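Local atomic coordinates of particle-associated glycoside hydrolase (Acinetobacter phage Fri1, PDB entry 6C72), a protein that degrades, as the trimeric tailspike of the phage, the capsular polysaccharide of Acinetobacter baumannii, probably by glycoside hydrolysis, during virus entry. Residues A[266-271]-A[293-298]; A[483-488]-A[586-591]. All coordinates share one frame; numbering follows the deposited sequence.

Overall arrangement
The two contacts sit on opposite sides of the chain's centre, with their own centres about 70 Å apart and their nearest atoms about 54 Å apart. Contact 1 closes before contact 2 begins. Residues 266-271 and 293-298 are loops on successive turns of the long parallel beta-helix, and the side chain of Asp266 is about 10 Å from a bound zinc ion. Residues 483-488 and 586-591 belong to the C-terminal antiparallel beta domain; that domain carries the zinc site of Asp519, Thr521, Ser573 and Asn575, but contact 2 itself lies away from it. Contact 1 joins turns within one chain and is touched by no other chain, whereas contact 2 also takes part in trimer packing.

Contact 1. Residues A[266-271]-A[293-298]; sequences DARRNT and ELTWVY
Arg268 holds Thr295 through the NE edge of its guanidinium, one N-H to the backbone oxygen and one to the hydroxyl. NE donates to Thr295 O at 2.8 Å, with an N-H...O angle of 164°, and NH2 reaches Thr295 OG1 at 3.2 Å. Both acceptors lie close to the guanidinium plane; Leu294 CD2 lies over the rim of one face, and Leu294 CB comes near NE. The long arginine chain bends at chi2 and chi3, which folds it back over the neighbouring loop; a flexible side chain with a flat, multiply donating end suits this looser, partly exposed side. The aliphatic part of Arg269 runs beside Val297 on the same side, CG to CG2 3.8 Å.

The backbone links the loops in register: Arg269 O accepts from two successive amides, Val297 N at 2.9 Å and Tyr298 N at 3.0 Å. Packing is tighter where Ala267 O presses on Trp296 CB at 3.2 Å; with CG between the backbone N and the carbonyl carbon (chi1 45°), the buried indole leads away from residues 266-271. Buried Asn270 lies alongside Tyr298, its OD1 at the ring edge and 3.0 Å from Tyr298 CB, the amide and ring planes only 12° apart. Glu242 OE2 takes both Asn270 ND2 and, in a salt bridge, Arg269 NE, which probably helps to fix them. The buried carboxylate of Asp266, bonded to Ser237 through OD1, meets Leu294 CD1 from within.

Both loops are turns of the parallel beta-helix one rung apart: 266-271 joins strand 263-264 to strand 272-275, and the loop 293-298 lies between strand 286-289 and strand 300-302. Trp296 continues onto Gln289 and the loop residues Ser327 and Ala330, and Tyr298 onto Thr333 and Leu335 of strand 333-336.

Contact 2. Residues A[483-488]-A[586-591]; sequences DAYFNT and ALPQYS
Tyr485 lays one face of its ring beneath Pro588, whose CG stands 4.1 Å from the ring centroid in a CH-pi contact, 28° off the ring normal. This is the end of an antiparallel pair in the C-terminal beta domain: strand 485-494 runs beside 576-585, and the chain leaving the latter turns back at 586-591 through a short 3-10 segment. A rigid proline suits that segment, and its ring turns C-H groups, CG foremost, onto the aromatic face. Pro588 CD adds a contact of 3.6 Å with Tyr485 CE1, while Ala586 O lies at the ring edge.

Before the strand, Asp483 and Ala586 exchange CA-H...O contacts, Asp483 CA to Ala586 O at 3.4 Å and Ala586 CA to Asp483 O at 3.5 Å. Asp483 O also accepts a hydrogen bond from Asn492 ND2 of the second subunit, whose Lys580 makes a cation-pi contact with Phe486.

Farther along the strand, the short side chain of Ser591 lets its CB come against Asn487 ND2 at 3.4 Å. Ser591 N bonds to Pro588 O at 3.0 Å, which holds the turn closed. Two waters bridge the junction: one accepts from Asn487 ND2 and donates weakly to Ser591 O, and the other donates to Ser591 O at 3.0 Å and, weakly, to Asn487 O.

Contact 1. Residues A[266-271]-A[293-298]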
loop_
_atom_site.group_PDB
_atom_site.type_symbol
_atom_site.label_atom_id
_atom_site.label_comp_id
_atom_site.label_asym_id
_atom_site.label_seq_id
_atom_site.Cartn_x
_atom_site.Cartn_y
_atom_site.Cartn_z
ATOM N N ASP A 266 10.598 -19.447 19.996
ATOM C CA ASP A 266 11.269 -19.079 21.231
ATOM C C ASP A 266 12.751 -18.829 20.998
ATOM O O ASP A 266 13.424 -19.568 20.271
ATOM C CB ASP A 266 11.096 -20.173 22.283
ATOM C CG ASP A 266 11.656 -21.513 21.825
ATOM O OD1 ASP A 266 11.083 -22.110 20.888
ATOM O OD2 ASP A 266 12.695 -21.958 22.373
ATOM N N ALA A 267 13.242 -17.757 21.611
ATOM C CA ALA A 267 14.655 -17.428 21.644
ATOM C C ALA A 267 14.916 -16.709 22.958
ATOM O O ALA A 267 14.017 -16.071 23.514
ATOM C CB ALA A 267 15.065 -16.569 20.443
ATOM N N ARG A 268 16.147 -16.825 23.460
ATOM C CA ARG A 268 16.457 -16.326 24.796
ATOM C C ARG A 268 16.650 -14.820 24.851
ATOM O O ARG A 268 16.702 -14.266 25.959
ATOM C CB ARG A 268 17.706 -17.007 25.352
ATOM C CG ARG A 268 17.660 -18.539 25.333
ATOM C CD ARG A 268 16.446 -19.093 26.067
ATOM N NE ARG A 268 16.376 -18.654 27.458
ATOM C CZ ARG A 268 17.088 -19.202 28.438
ATOM N NH1 ARG A 268 17.928 -20.192 28.167
ATOM N NH2 ARG A 268 16.973 -18.769 29.685
ATOM N N ARG A 269 16.759 -14.145 23.704
ATOM C CA ARG A 269 16.785 -12.687 23.709
ATOM C C ARG A 269 15.532 -12.151 23.021
ATOM O O ARG A 269 14.609 -11.707 23.703
ATOM C CB ARG A 269 18.067 -12.147 23.057
ATOM C CG ARG A 269 18.299 -10.656 23.343
ATOM C CD ARG A 269 19.738 -10.209 23.095
ATOM N NE ARG A 269 20.094 -10.226 21.676
ATOM C CZ ARG A 269 21.308 -9.959 21.197
ATOM N NH1 ARG A 269 22.312 -9.637 22.019
ATOM N NH2 ARG A 269 21.521 -10.015 19.887
ATOM N N ASN A 270 15.487 -12.184 21.688
ATOM C CA ASN A 270 14.307 -11.833 20.910
ATOM C C ASN A 270 14.034 -12.933 19.901
ATOM O O ASN A 270 14.955 -13.629 19.471
ATOM C CB ASN A 270 14.497 -10.499 20.155
ATOM C CG ASN A 270 15.105 -9.419 21.025
ATOM O OD1 ASN A 270 14.441 -8.883 21.908
ATOM N ND2 ASN A 270 16.373 -9.117 20.801
ATOM N N THR A 271 12.773 -13.092 19.500
ATOM C CA THR A 271 12.505 -14.044 18.429
ATOM C C THR A 271 13.225 -13.627 17.157
ATOM O O THR A 271 13.652 -14.477 16.372
ATOM C CB THR A 271 11.006 -14.185 18.151
ATOM O OG1 THR A 271 10.488 -12.953 17.638
ATOM C CG2 THR A 271 10.234 -14.615 19.396
ATOM N N GLU A 293 9.340 -20.799 30.557
ATOM C CA GLU A 293 10.464 -21.282 31.346
ATOM C C GLU A 293 11.803 -20.901 30.727
ATOM O O GLU A 293 12.798 -20.789 31.450
ATOM C CB GLU A 293 10.369 -22.802 31.513
ATOM C CG GLU A 293 10.565 -23.599 30.219
ATOM C CD GLU A 293 9.331 -23.642 29.292
ATOM O OE1 GLU A 293 8.299 -22.986 29.570
ATOM O OE2 GLU A 293 9.401 -24.366 28.271
ATOM N N LEU A 294 11.842 -20.668 29.415
ATOM C CA LEU A 294 13.051 -20.207 28.734
ATOM C C LEU A 294 12.995 -18.689 28.699
ATOM O O LEU A 294 12.525 -18.077 27.732
ATOM C CB LEU A 294 13.128 -20.803 27.338
ATOM C CG LEU A 294 13.179 -22.331 27.263
ATOM C CD1 LEU A 294 13.031 -22.741 25.794
ATOM C CD2 LEU A 294 14.497 -22.855 27.848
ATOM N N THR A 295 13.514 -18.076 29.760
ATOM C CA THR A 295 13.370 -16.637 29.951
ATOM C C THR A 295 14.025 -15.863 28.807
ATOM O O THR A 295 15.053 -16.269 28.258
ATOM C CB THR A 295 13.966 -16.243 31.298
ATOM O OG1 THR A 295 15.344 -16.644 31.346
ATOM C CG2 THR A 295 13.201 -16.951 32.413
ATOM N N TRP A 296 13.426 -14.724 28.461
ATOM C CA TRP A 296 13.839 -13.962 27.288
ATOM C C TRP A 296 13.702 -12.459 27.568
ATOM O O TRP A 296 13.286 -12.038 28.652
ATOM C CB TRP A 296 13.036 -14.393 26.053
ATOM C CG TRP A 296 11.560 -14.532 26.312
ATOM C CD1 TRP A 296 10.898 -15.635 26.774
ATOM C CD2 TRP A 296 10.576 -13.493 26.190
ATOM N NE1 TRP A 296 9.551 -15.361 26.901
ATOM C CE2 TRP A 296 9.329 -14.053 26.554
ATOM C CE3 TRP A 296 10.625 -12.157 25.781
ATOM C CZ2 TRP A 296 8.141 -13.317 26.526
ATOM C CZ3 TRP A 296 9.446 -11.431 25.752
ATOM C CH2 TRP A 296 8.220 -12.008 26.131
ATOM N N VAL A 297 14.061 -11.641 26.579
ATOM C CA VAL A 297 14.172 -10.197 26.793
ATOM C C VAL A 297 12.990 -9.457 26.174
ATOM O O VAL A 297 12.204 -8.819 26.886
ATOM C CB VAL A 297 15.507 -9.661 26.238
ATOM C CG1 VAL A 297 15.687 -8.180 26.601
ATOM C CG2 VAL A 297 16.679 -10.523 26.743
ATOM N N TYR A 298 12.857 -9.524 24.851
ATOM C CA TYR A 298 11.735 -8.910 24.155
ATOM C C TYR A 298 11.134 -9.904 23.171
ATOM O O TYR A 298 11.664 -10.996 22.944
ATOM C CB TYR A 298 12.143 -7.646 23.393
ATOM C CG TYR A 298 12.925 -6.617 24.181
ATOM C CD1 TYR A 298 12.408 -6.067 25.343
ATOM C CD2 TYR A 298 14.162 -6.151 23.719
ATOM C CE1 TYR A 298 13.108 -5.116 26.058
ATOM C CE2 TYR A 298 14.871 -5.176 24.420
ATOM C CZ TYR A 298 14.331 -4.669 25.588
ATOM O OH TYR A 298 15.002 -3.712 26.300
HETATM O O HOH W 1 12.693 -18.383 25.068
#

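Contact 2. Residues A[483-488]-A[586-591]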
loop_
_atom_site.group_PDB
_atom_site.type_symbol
_atom_site.label_atom_id
_atom_site.label_comp_id
_atom_site.label_asym_id
_atom_site.label_seq_id
_atom_site.Cartn_x
_atom_site.Cartn_y
_atom_site.Cartn_z
ATOM N N ASP A 483 -22.831 41.090 -1.348
ATOM C CA ASP A 483 -22.929 42.543 -1.414
ATOM C C ASP A 483 -23.112 43.154 -0.032
ATOM O O ASP A 483 -23.643 44.258 0.084
ATOM C CB ASP A 483 -24.055 42.978 -2.348
ATOM C CG ASP A 483 -25.401 42.458 -1.922
ATOM O OD1 ASP A 483 -25.475 41.662 -0.964
ATOM O OD2 ASP A 483 -26.398 42.849 -2.559
ATOM N N ALA A 484 -22.729 42.439 1.019
ATOM C CA ALA A 484 -22.787 42.953 2.379
ATOM C C ALA A 484 -21.731 42.230 3.200
ATOM O O ALA A 484 -21.644 40.996 3.141
ATOM C CB ALA A 484 -24.183 42.763 2.995
ATOM N N TYR A 485 -20.911 42.996 3.925
ATOM C CA TYR A 485 -19.781 42.432 4.650
ATOM C C TYR A 485 -19.643 43.052 6.031
ATOM O O TYR A 485 -19.884 44.248 6.223
ATOM C CB TYR A 485 -18.472 42.622 3.872
ATOM C CG TYR A 485 -18.478 41.920 2.547
ATOM C CD1 TYR A 485 -19.036 42.516 1.428
ATOM C CD2 TYR A 485 -17.934 40.648 2.413
ATOM C CE1 TYR A 485 -19.063 41.862 0.210
ATOM C CE2 TYR A 485 -17.939 39.992 1.199
ATOM C CZ TYR A 485 -18.500 40.605 0.099
ATOM O OH TYR A 485 -18.506 39.953 -1.118
ATOM N N PHE A 486 -19.252 42.216 6.985
ATOM C CA PHE A 486 -18.907 42.638 8.335
ATOM C C PHE A 486 -17.567 41.997 8.674
ATOM O O PHE A 486 -17.460 40.771 8.715
ATOM C CB PHE A 486 -19.997 42.236 9.330
ATOM C CG PHE A 486 -19.670 42.555 10.754
ATOM C CD1 PHE A 486 -18.973 41.654 11.531
ATOM C CD2 PHE A 486 -20.073 43.748 11.321
ATOM C CE1 PHE A 486 -18.671 41.934 12.842
ATOM C CE2 PHE A 486 -19.773 44.044 12.642
ATOM C CZ PHE A 486 -19.068 43.141 13.403
ATOM N N ASN A 487 -16.539 42.818 8.862
ATOM C CA ASN A 487 -15.207 42.347 9.212
ATOM C C ASN A 487 -14.729 43.066 10.453
ATOM O O ASN A 487 -14.898 44.283 10.588
ATOM C CB ASN A 487 -14.189 42.556 8.095
ATOM C CG ASN A 487 -14.369 41.572 6.971
ATOM O OD1 ASN A 487 -13.835 40.462 7.023
ATOM N ND2 ASN A 487 -15.131 41.960 5.946
ATOM N N THR A 488 -14.099 42.316 11.341
ATOM C CA THR A 488 -13.614 42.871 12.588
ATOM C C THR A 488 -12.152 42.478 12.784
ATOM O O THR A 488 -11.768 41.333 12.525
ATOM C CB THR A 488 -14.522 42.413 13.752
ATOM O OG1 THR A 488 -13.998 42.874 14.999
ATOM C CG2 THR A 488 -14.637 40.913 13.802
ATOM N N ALA A 586 -20.258 47.147 1.551
ATOM C CA ALA A 586 -20.911 46.420 0.467
ATOM C C ALA A 586 -19.937 45.640 -0.401
ATOM O O ALA A 586 -20.372 44.834 -1.229
ATOM C CB ALA A 586 -21.700 47.390 -0.424
ATOM N N LEU A 587 -18.643 45.883 -0.256
ATOM C CA LEU A 587 -17.620 45.251 -1.066
ATOM C C LEU A 587 -16.440 44.916 -0.178
ATOM O O LEU A 587 -16.177 45.621 0.804
ATOM C CB LEU A 587 -17.129 46.134 -2.219
ATOM C CG LEU A 587 -18.050 46.345 -3.412
ATOM C CD1 LEU A 587 -17.397 47.372 -4.340
ATOM C CD2 LEU A 587 -18.335 45.022 -4.132
ATOM N N PRO A 588 -15.730 43.831 -0.481
ATOM C CA PRO A 588 -14.522 43.524 0.295
ATOM C C PRO A 588 -13.479 44.628 0.229
ATOM O O PRO A 588 -12.763 44.842 1.213
ATOM C CB PRO A 588 -14.016 42.224 -0.345
ATOM C CG PRO A 588 -15.214 41.650 -1.045
ATOM C CD PRO A 588 -16.016 42.815 -1.506
ATOM N N GLN A 589 -13.405 45.370 -0.879
ATOM C CA GLN A 589 -12.394 46.410 -1.009
ATOM C C GLN A 589 -12.563 47.502 0.035
ATOM O O GLN A 589 -11.619 48.251 0.294
ATOM C CB GLN A 589 -12.417 47.010 -2.417
ATOM C CG GLN A 589 -12.246 45.983 -3.533
ATOM C CD GLN A 589 -13.556 45.280 -3.901
ATOM O OE1 GLN A 589 -14.581 45.929 -4.094
ATOM N NE2 GLN A 589 -13.524 43.953 -3.991
ATOM N N TYR A 590 -13.739 47.618 0.637
ATOM C CA TYR A 590 -13.986 48.654 1.632
ATOM C C TYR A 590 -14.281 48.042 2.994
ATOM O O TYR A 590 -14.999 48.632 3.806
ATOM C CB TYR A 590 -15.122 49.574 1.189
ATOM C CG TYR A 590 -14.830 50.235 -0.134
ATOM C CD1 TYR A 590 -14.085 51.412 -0.194
ATOM C CD2 TYR A 590 -15.279 49.681 -1.326
ATOM C CE1 TYR A 590 -13.804 52.016 -1.398
ATOM C CE2 TYR A 590 -15.010 50.279 -2.535
ATOM C CZ TYR A 590 -14.274 51.446 -2.564
ATOM O OH TYR A 590 -13.995 52.039 -3.768
ATOM N N SER A 591 -13.713 46.866 3.257
ATOM C CA SER A 591 -14.073 46.083 4.428
ATOM C C SER A 591 -13.034 46.138 5.542
ATOM O O SER A 591 -13.287 45.598 6.627
ATOM C CB SER A 591 -14.313 44.628 4.020
ATOM O OG SER A 591 -13.107 44.034 3.577
HETATM O O HOH W 2 -12.311 45.119 9.442
HETATM O O HOH W 3 -16.576 44.746 6.192
#